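Local coordinates for protein profilin (Schizosaccharomyces pombe, PDB 3D9Y) that binds monomeric actin and, depending on its concentration, prevents or enhances actin polymerization, and is essential for cytokinesis in fission yeast, at residues 3-17 with 110-122. Sequence-based numbering, arbitrary orientation.
Sequences WQAYVDTSLLGTGKI and EAAKITEALADYL
Chi1 of Leu-118 (-166°) turns its CG away from the backbone N and sends the two methyls toward helix 3-12, CD1 mainly against Tyr-6 and CD2 mainly against Leu-11, with Ser-10 CB touching both. CD1 meets the Tyr-6 ring at its edge, in the ring plane, 3.9 Å from Tyr-6 CD1, while CD2 packs 3.6 Å from Leu-11 CD2. Leu-122 continues the row: its CD2 lies 3.8 Å from Tyr-6 CE1, the two side chains running past each other in opposite directions. The Tyr-6 and Tyr-121 side chains cross nearly at a right angle, Tyr-6 OH approaching the Tyr-121 ring edge in plane at CE2 (3.4 Å). These contacts join the terminal helices of the profilin fold, which pack on one face of the central antiparallel sheet; the N-to-C directions of helix 3-12 and segment 110-122 lie 132° apart. Leu-118 also touches Leu-98, and Leu-11 touches Ala-20, on its strands. Beyond helix 3-12, Ile-17 CD1 packs 3.7 Å from Ile-114 CG2, near Thr-115, whose OG1 is hydrogen-bonded to Ala-111 O and Ser-100. The Lys-16 chain, bent at chi2, lays CG on Ile-114 CD1 (3.9 Å) and brings NZ to the syn side of Glu-110 OE2 (2.8 Å), 26° out of the carboxylate plane. With an alanine in place of Lys-16, Glu-110 OE2 would probably lose its charged mate and Ile-114 CD1 the cover of CG, keeping only the CB contact. Glu-110 OE1 accepts a separate hydrogen bond from Leu-107 N.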
ATOM      1  N   TRP A   3     -15.476   1.518   0.922  1.00 23.46           N
ATOM      2  CA  TRP A   3     -14.022   1.423   0.824  1.00 23.36           C
ATOM      3  C   TRP A   3     -13.363   2.799   0.769  1.00 23.27           C
ATOM      4  O   TRP A   3     -12.275   2.968   1.316  1.00 22.82           O
ATOM      5  CB  TRP A   3     -13.603   0.559  -0.366  1.00 23.24           C
ATOM      6  CG  TRP A   3     -13.958  -0.871  -0.151  1.00 22.79           C
ATOM      7  CD1 TRP A   3     -14.977  -1.555  -0.731  1.00 22.43           C
ATOM      8  CD2 TRP A   3     -13.321  -1.785   0.751  1.00 22.45           C
ATOM      9  NE1 TRP A   3     -15.007  -2.846  -0.268  1.00 22.15           N
ATOM     10  CE2 TRP A   3     -13.997  -3.017   0.640  1.00 21.93           C
ATOM     11  CE3 TRP A   3     -12.238  -1.686   1.625  1.00 22.03           C
ATOM     12  CZ2 TRP A   3     -13.632  -4.142   1.381  1.00 22.77           C
ATOM     13  CZ3 TRP A   3     -11.870  -2.805   2.360  1.00 22.64           C
ATOM     14  CH2 TRP A   3     -12.563  -4.017   2.232  1.00 22.51           C
ATOM     15  N   GLN A   4     -14.011   3.771   0.119  1.00 23.35           N
ATOM     16  CA  GLN A   4     -13.464   5.132   0.061  1.00 23.19           C
ATOM     17  C   GLN A   4     -13.296   5.728   1.461  1.00 22.70           C
ATOM     18  O   GLN A   4     -12.367   6.489   1.702  1.00 23.48           O
ATOM     19  CB  GLN A   4     -14.322   6.053  -0.813  1.00 23.35           C
ATOM     20  CG  GLN A   4     -13.677   7.417  -1.100  1.00 23.86           C
ATOM     21  CD  GLN A   4     -12.336   7.295  -1.826  1.00 24.15           C
ATOM     22  OE1 GLN A   4     -12.176   6.461  -2.707  1.00 28.00           O
ATOM     23  NE2 GLN A   4     -11.374   8.130  -1.454  1.00 23.56           N
ATOM     24  N   ALA A   5     -14.198   5.381   2.375  1.00 21.92           N
ATOM     25  CA  ALA A   5     -14.129   5.877   3.749  1.00 21.12           C
ATOM     26  C   ALA A   5     -12.900   5.347   4.475  1.00 20.29           C
ATOM     27  O   ALA A   5     -12.351   6.015   5.344  1.00 19.75           O
ATOM     28  CB  ALA A   5     -15.364   5.497   4.503  1.00 21.32           C
ATOM     29  N   TYR A   6     -12.496   4.129   4.145  1.00 19.21           N
ATOM     30  CA  TYR A   6     -11.254   3.583   4.680  1.00 19.05           C
ATOM     31  C   TYR A   6     -10.059   4.431   4.232  1.00 18.44           C
ATOM     32  O   TYR A   6      -9.154   4.711   5.012  1.00 19.77           O
ATOM     33  CB  TYR A   6     -11.094   2.106   4.279  1.00 18.73           C
ATOM     34  CG  TYR A   6     -11.834   1.152   5.187  1.00 18.37           C
ATOM     35  CD1 TYR A   6     -11.226   0.636   6.321  1.00 19.09           C
ATOM     36  CD2 TYR A   6     -13.140   0.758   4.910  1.00 16.80           C
ATOM     37  CE1 TYR A   6     -11.898  -0.240   7.163  1.00 19.41           C
ATOM     38  CE2 TYR A   6     -13.820  -0.120   5.743  1.00 17.63           C
ATOM     39  CZ  TYR A   6     -13.193  -0.611   6.870  1.00 18.36           C
ATOM     40  OH  TYR A   6     -13.852  -1.484   7.702  1.00 19.25           O
ATOM     41  N   VAL A   7     -10.059   4.863   2.980  1.00 17.87           N
ATOM     42  CA  VAL A   7      -8.977   5.702   2.473  1.00 17.51           C
ATOM     43  C   VAL A   7      -8.997   7.086   3.130  1.00 17.27           C
ATOM     44  O   VAL A   7      -7.996   7.533   3.697  1.00 16.80           O
ATOM     45  CB  VAL A   7      -9.045   5.826   0.926  1.00 17.70           C
ATOM     46  CG1 VAL A   7      -8.167   6.966   0.428  1.00 17.39           C
ATOM     47  CG2 VAL A   7      -8.639   4.513   0.285  1.00 18.70           C
ATOM     48  N   ASP A   8     -10.155   7.743   3.069  1.00 16.60           N
ATOM     49  CA  ASP A   8     -10.275   9.142   3.475  1.00 16.78           C
ATOM     50  C   ASP A   8     -10.225   9.312   4.990  1.00 16.61           C
ATOM     51  O   ASP A   8      -9.452  10.122   5.511  1.00 17.03           O
ATOM     52  CB  ASP A   8     -11.562   9.746   2.913  1.00 17.00           C
ATOM     53  CG  ASP A   8     -11.533   9.922   1.395  1.00 18.74           C
ATOM     54  OD1 ASP A   8     -10.440   9.926   0.769  1.00 20.48           O
ATOM     55  OD2 ASP A   8     -12.628  10.071   0.809  1.00 20.43           O
ATOM     56  N   THR A   9     -11.044   8.545   5.700  1.00 15.42           N
ATOM     57  CA  THR A   9     -11.180   8.701   7.140  1.00 15.73           C
ATOM     58  C   THR A   9     -10.084   7.947   7.884  1.00 15.73           C
ATOM     59  O   THR A   9      -9.387   8.515   8.723  1.00 16.54           O
ATOM     60  CB  THR A   9     -12.575   8.221   7.620  1.00 15.24           C
ATOM     61  OG1 THR A   9     -13.595   9.041   7.033  1.00 15.39           O
ATOM     62  CG2 THR A   9     -12.698   8.291   9.140  1.00 15.68           C
ATOM     63  N   SER A  10      -9.908   6.675   7.554  1.00 14.95           N
ATOM     64  CA  SER A  10      -8.994   5.834   8.320  1.00 15.07           C
ATOM     65  C   SER A  10      -7.512   6.049   8.003  1.00 15.10           C
ATOM     66  O   SER A  10      -6.675   5.907   8.884  1.00 15.21           O
ATOM     67  CB  SER A  10      -9.372   4.364   8.146  1.00 15.48           C
ATOM     68  OG  SER A  10     -10.695   4.148   8.602  1.00 15.68           O
ATOM     69  N   LEU A  11      -7.176   6.396   6.769  1.00 14.70           N
ATOM     70  CA  LEU A  11      -5.762   6.593   6.436  1.00 14.76           C
ATOM     71  C   LEU A  11      -5.407   8.076   6.307  1.00 14.59           C
ATOM     72  O   LEU A  11      -4.620   8.586   7.095  1.00 15.74           O
ATOM     73  CB  LEU A  11      -5.393   5.797   5.181  1.00 15.02           C
ATOM     74  CG  LEU A  11      -5.542   4.274   5.332  1.00 15.46           C
ATOM     75  CD1 LEU A  11      -5.358   3.542   4.015  1.00 16.78           C
ATOM     76  CD2 LEU A  11      -4.593   3.715   6.374  1.00 15.53           C
ATOM     77  N   LEU A  12      -5.969   8.776   5.327  1.00 14.28           N
ATOM     78  CA  LEU A  12      -5.699  10.219   5.197  1.00 14.48           C
ATOM     79  C   LEU A  12      -6.084  11.032   6.442  1.00 14.47           C
ATOM     80  O   LEU A  12      -5.409  12.019   6.780  1.00 14.72           O
ATOM     81  CB  LEU A  12      -6.390  10.810   3.968  1.00 14.12           C
ATOM     82  CG  LEU A  12      -6.061  10.235   2.593  1.00 15.85           C
ATOM     83  CD1 LEU A  12      -6.646  11.094   1.501  1.00 15.43           C
ATOM     84  CD2 LEU A  12      -4.592  10.096   2.418  1.00 17.56           C
ATOM     85  N   GLY A  13      -7.151  10.622   7.123  1.00 14.44           N
ATOM     86  CA  GLY A  13      -7.640  11.349   8.285  1.00 13.99           C
ATOM     87  C   GLY A  13      -6.679  11.357   9.465  1.00 13.79           C
ATOM     88  O   GLY A  13      -6.837  12.161  10.379  1.00 13.32           O
ATOM     89  N   THR A  14      -5.682  10.472   9.442  1.00 13.69           N
ATOM     90  CA  THR A  14      -4.679  10.429  10.502  1.00 13.89           C
ATOM     91  C   THR A  14      -3.694  11.598  10.457  1.00 13.87           C
ATOM     92  O   THR A  14      -3.050  11.896  11.460  1.00 13.70           O
ATOM     93  CB  THR A  14      -3.835   9.150  10.438  1.00 13.84           C
ATOM     94  OG1 THR A  14      -3.021   9.170   9.245  1.00 13.54           O
ATOM     95  CG2 THR A  14      -4.731   7.912  10.472  1.00 13.98           C
ATOM     96  N   GLY A  15      -3.515  12.208   9.284  1.00 13.54           N
ATOM     97  CA  GLY A  15      -2.517  13.267   9.119  1.00 14.54           C
ATOM     98  C   GLY A  15      -1.103  12.764   8.863  1.00 14.91           C
ATOM     99  O   GLY A  15      -0.187  13.564   8.670  1.00 15.10           O
ATOM    100  N   LYS A  16      -0.922  11.441   8.831  1.00 15.27           N
ATOM    101  CA  LYS A  16       0.398  10.826   8.665  1.00 15.75           C
ATOM    102  C   LYS A  16       0.592  10.192   7.279  1.00 15.78           C
ATOM    103  O   LYS A  16       1.720   9.897   6.878  1.00 15.52           O
ATOM    104  CB  LYS A  16       0.618   9.743   9.730  1.00 16.42           C
ATOM    105  CG  LYS A  16       0.302  10.140  11.180  1.00 18.40           C
ATOM    106  CD  LYS A  16       1.359  10.993  11.823  1.00 20.55           C
ATOM    107  CE  LYS A  16       1.062  11.158  13.326  1.00 20.86           C
ATOM    108  NZ  LYS A  16       2.125  11.889  14.049  1.00 21.04           N
ATOM    109  N   ILE A  17      -0.515   9.946   6.582  1.00 15.76           N
ATOM    110  CA  ILE A  17      -0.527   9.287   5.290  1.00 16.35           C
ATOM    111  C   ILE A  17      -1.228  10.228   4.341  1.00 16.67           C
ATOM    112  O   ILE A  17      -2.376  10.566   4.574  1.00 16.32           O
ATOM    113  CB  ILE A  17      -1.284   7.961   5.370  1.00 15.74           C
ATOM    114  CG1 ILE A  17      -0.456   6.961   6.188  1.00 16.28           C
ATOM    115  CG2 ILE A  17      -1.593   7.412   3.969  1.00 16.18           C
ATOM    116  CD1 ILE A  17      -1.225   5.724   6.645  1.00 17.41           C
ATOM    117  N   GLU A 110       5.690   4.986  11.724  1.00 16.48           N
ATOM    118  CA  GLU A 110       4.317   5.472  11.924  1.00 15.88           C
ATOM    119  C   GLU A 110       3.365   5.035  10.823  1.00 14.80           C
ATOM    120  O   GLU A 110       2.307   4.505  11.106  1.00 14.83           O
ATOM    121  CB  GLU A 110       4.271   6.998  12.000  1.00 15.82           C
ATOM    122  CG  GLU A 110       4.663   7.569  13.329  1.00 16.89           C
ATOM    123  CD  GLU A 110       4.604   9.082  13.318  1.00 17.60           C
ATOM    124  OE1 GLU A 110       5.324   9.688  12.486  1.00 19.17           O
ATOM    125  OE2 GLU A 110       3.841   9.652  14.133  1.00 19.07           O
ATOM    126  N   ALA A 111       3.747   5.265   9.567  1.00 14.13           N
ATOM    127  CA  ALA A 111       2.896   4.883   8.437  1.00 13.38           C
ATOM    128  C   ALA A 111       2.723   3.370   8.391  1.00 12.72           C
ATOM    129  O   ALA A 111       1.618   2.877   8.152  1.00 11.52           O
ATOM    130  CB  ALA A 111       3.471   5.397   7.125  1.00 13.49           C
ATOM    131  N   ALA A 112       3.799   2.630   8.639  1.00 12.00           N
ATOM    132  CA  ALA A 112       3.695   1.172   8.710  1.00 12.60           C
ATOM    133  C   ALA A 112       2.733   0.718   9.806  1.00 11.94           C
ATOM    134  O   ALA A 112       1.892  -0.148   9.577  1.00 12.06           O
ATOM    135  CB  ALA A 112       5.056   0.552   8.921  1.00 12.44           C
ATOM    136  N   LYS A 113       2.864   1.284  11.004  1.00 12.41           N
ATOM    137  CA  LYS A 113       2.043   0.856  12.147  1.00 12.72           C
ATOM    138  C   LYS A 113       0.559   1.095  11.865  1.00 12.20           C
ATOM    139  O   LYS A 113      -0.273   0.219  12.088  1.00 12.41           O
ATOM    140  CB  LYS A 113       2.469   1.581  13.429  1.00 13.07           C
ATOM    141  CG  LYS A 113       3.753   1.017  14.045  1.00 15.02           C
ATOM    142  CD  LYS A 113       4.436   2.008  15.000  1.00 15.21           C
ATOM    143  CE  LYS A 113       5.838   1.555  15.379  1.00 16.15           C
ATOM    144  NZ  LYS A 113       6.707   2.681  15.848  1.00 17.39           N
ATOM    145  N   ILE A 114       0.240   2.266  11.319  1.00 11.36           N
ATOM    146  CA  ILE A 114      -1.150   2.590  10.981  1.00 11.36           C
ATOM    147  C   ILE A 114      -1.711   1.619   9.925  1.00 11.37           C
ATOM    148  O   ILE A 114      -2.793   1.052  10.096  1.00 11.64           O
ATOM    149  CB  ILE A 114      -1.254   4.055  10.478  1.00 10.80           C
ATOM    150  CG1 ILE A 114      -1.023   5.015  11.642  1.00 10.95           C
ATOM    151  CG2 ILE A 114      -2.624   4.342   9.810  1.00 10.07           C
ATOM    152  CD1 ILE A 114      -0.615   6.390  11.241  1.00 12.28           C
ATOM    153  N   THR A 115      -0.951   1.414   8.854  1.00 11.42           N
ATOM    154  CA  THR A 115      -1.428   0.610   7.710  1.00 11.49           C
ATOM    155  C   THR A 115      -1.501  -0.872   8.073  1.00 12.10           C
ATOM    156  O   THR A 115      -2.487  -1.543   7.746  1.00 11.81           O
ATOM    157  CB  THR A 115      -0.682   0.930   6.425  1.00 12.47           C
ATOM    158  OG1 THR A 115      -0.522   2.278   6.175  1.00  7.86           O
ATOM    159  CG2 THR A 115      -0.979   0.086   5.328  1.00 16.13           C
ATOM    160  N   GLU A 116      -0.506  -1.364   8.806  1.00 11.32           N
ATOM    161  CA  GLU A 116      -0.535  -2.760   9.295  1.00 11.29           C
ATOM    162  C   GLU A 116      -1.718  -3.003  10.237  1.00 11.13           C
ATOM    163  O   GLU A 116      -2.317  -4.058  10.219  1.00 11.56           O
ATOM    164  CB  GLU A 116       0.772  -3.120  10.001  1.00 11.13           C
ATOM    165  CG  GLU A 116       2.007  -3.139   9.073  1.00 11.94           C
ATOM    166  CD  GLU A 116       2.209  -4.425   8.250  1.00 14.17           C
ATOM    167  OE1 GLU A 116       1.399  -5.373   8.339  1.00 14.82           O
ATOM    168  OE2 GLU A 116       3.220  -4.483   7.494  1.00 12.62           O
ATOM    169  N   ALA A 117      -2.020  -2.024  11.080  1.00 11.42           N
ATOM    170  CA  ALA A 117      -3.125  -2.140  12.034  1.00 11.83           C
ATOM    171  C   ALA A 117      -4.457  -2.186  11.308  1.00 12.21           C
ATOM    172  O   ALA A 117      -5.314  -3.022  11.633  1.00 12.49           O
ATOM    173  CB  ALA A 117      -3.084  -0.988  13.019  1.00 10.85           C
ATOM    174  N   LEU A 118      -4.642  -1.317  10.313  1.00 12.46           N
ATOM    175  CA  LEU A 118      -5.867  -1.336   9.514  1.00 12.65           C
ATOM    176  C   LEU A 118      -6.010  -2.678   8.779  1.00 12.51           C
ATOM    177  O   LEU A 118      -7.100  -3.200   8.651  1.00 12.91           O
ATOM    178  CB  LEU A 118      -5.920  -0.158   8.527  1.00 13.13           C
ATOM    179  CG  LEU A 118      -7.267   0.125   7.872  1.00 13.68           C
ATOM    180  CD1 LEU A 118      -8.355   0.431   8.924  1.00 15.55           C
ATOM    181  CD2 LEU A 118      -7.156   1.246   6.841  1.00 14.30           C
ATOM    182  N   ALA A 119      -4.898  -3.221   8.298  1.00 12.10           N
ATOM    183  CA  ALA A 119      -4.893  -4.547   7.661  1.00 11.89           C
ATOM    184  C   ALA A 119      -5.316  -5.660   8.629  1.00 11.90           C
ATOM    185  O   ALA A 119      -6.158  -6.492   8.294  1.00 11.66           O
ATOM    186  CB  ALA A 119      -3.521  -4.835   7.084  1.00 11.65           C
ATOM    187  N   ASP A 120      -4.732  -5.652   9.828  1.00 11.86           N
ATOM    188  CA  ASP A 120      -5.070  -6.612  10.880  1.00 12.55           C
ATOM    189  C   ASP A 120      -6.539  -6.540  11.251  1.00 12.88           C
ATOM    190  O   ASP A 120      -7.176  -7.567  11.453  1.00 13.21           O
ATOM    191  CB  ASP A 120      -4.224  -6.361  12.127  1.00 13.03           C
ATOM    192  CG  ASP A 120      -2.805  -6.855  11.986  1.00 16.15           C
ATOM    193  OD1 ASP A 120      -2.545  -7.705  11.101  1.00 19.87           O
ATOM    194  OD2 ASP A 120      -1.942  -6.407  12.780  1.00 18.85           O
ATOM    195  N   TYR A 121      -7.052  -5.317  11.375  1.00 12.73           N
ATOM    196  CA  TYR A 121      -8.499  -5.090  11.582  1.00 12.31           C
ATOM    197  C   TYR A 121      -9.314  -5.763  10.486  1.00 12.26           C
ATOM    198  O   TYR A 121     -10.190  -6.575  10.764  1.00 11.78           O
ATOM    199  CB  TYR A 121      -8.804  -3.598  11.621  1.00 12.05           C
ATOM    200  CG  TYR A 121     -10.268  -3.235  11.681  1.00 11.89           C
ATOM    201  CD1 TYR A 121     -10.975  -3.288  12.879  1.00 11.74           C
ATOM    202  CD2 TYR A 121     -10.949  -2.791  10.550  1.00 11.77           C
ATOM    203  CE1 TYR A 121     -12.319  -2.927  12.939  1.00 11.34           C
ATOM    204  CE2 TYR A 121     -12.282  -2.432  10.601  1.00 11.67           C
ATOM    205  CZ  TYR A 121     -12.969  -2.488  11.803  1.00 11.31           C
ATOM    206  OH  TYR A 121     -14.299  -2.124  11.863  1.00 11.65           O
ATOM    207  N   LEU A 122      -9.001  -5.442   9.237  1.00 12.39           N
ATOM    208  CA  LEU A 122      -9.714  -6.010   8.113  1.00 12.76           C
ATOM    209  C   LEU A 122      -9.608  -7.540   8.081  1.00 12.81           C
ATOM    210  O   LEU A 122     -10.589  -8.208   7.762  1.00 12.34           O
ATOM    211  CB  LEU A 122      -9.252  -5.394   6.793  1.00 12.69           C
ATOM    212  CG  LEU A 122      -9.691  -3.943   6.570  1.00 13.14           C
ATOM    213  CD1 LEU A 122      -8.938  -3.339   5.402  1.00 12.84           C
ATOM    214  CD2 LEU A 122     -11.195  -3.842   6.348  1.00 12.65           C
TER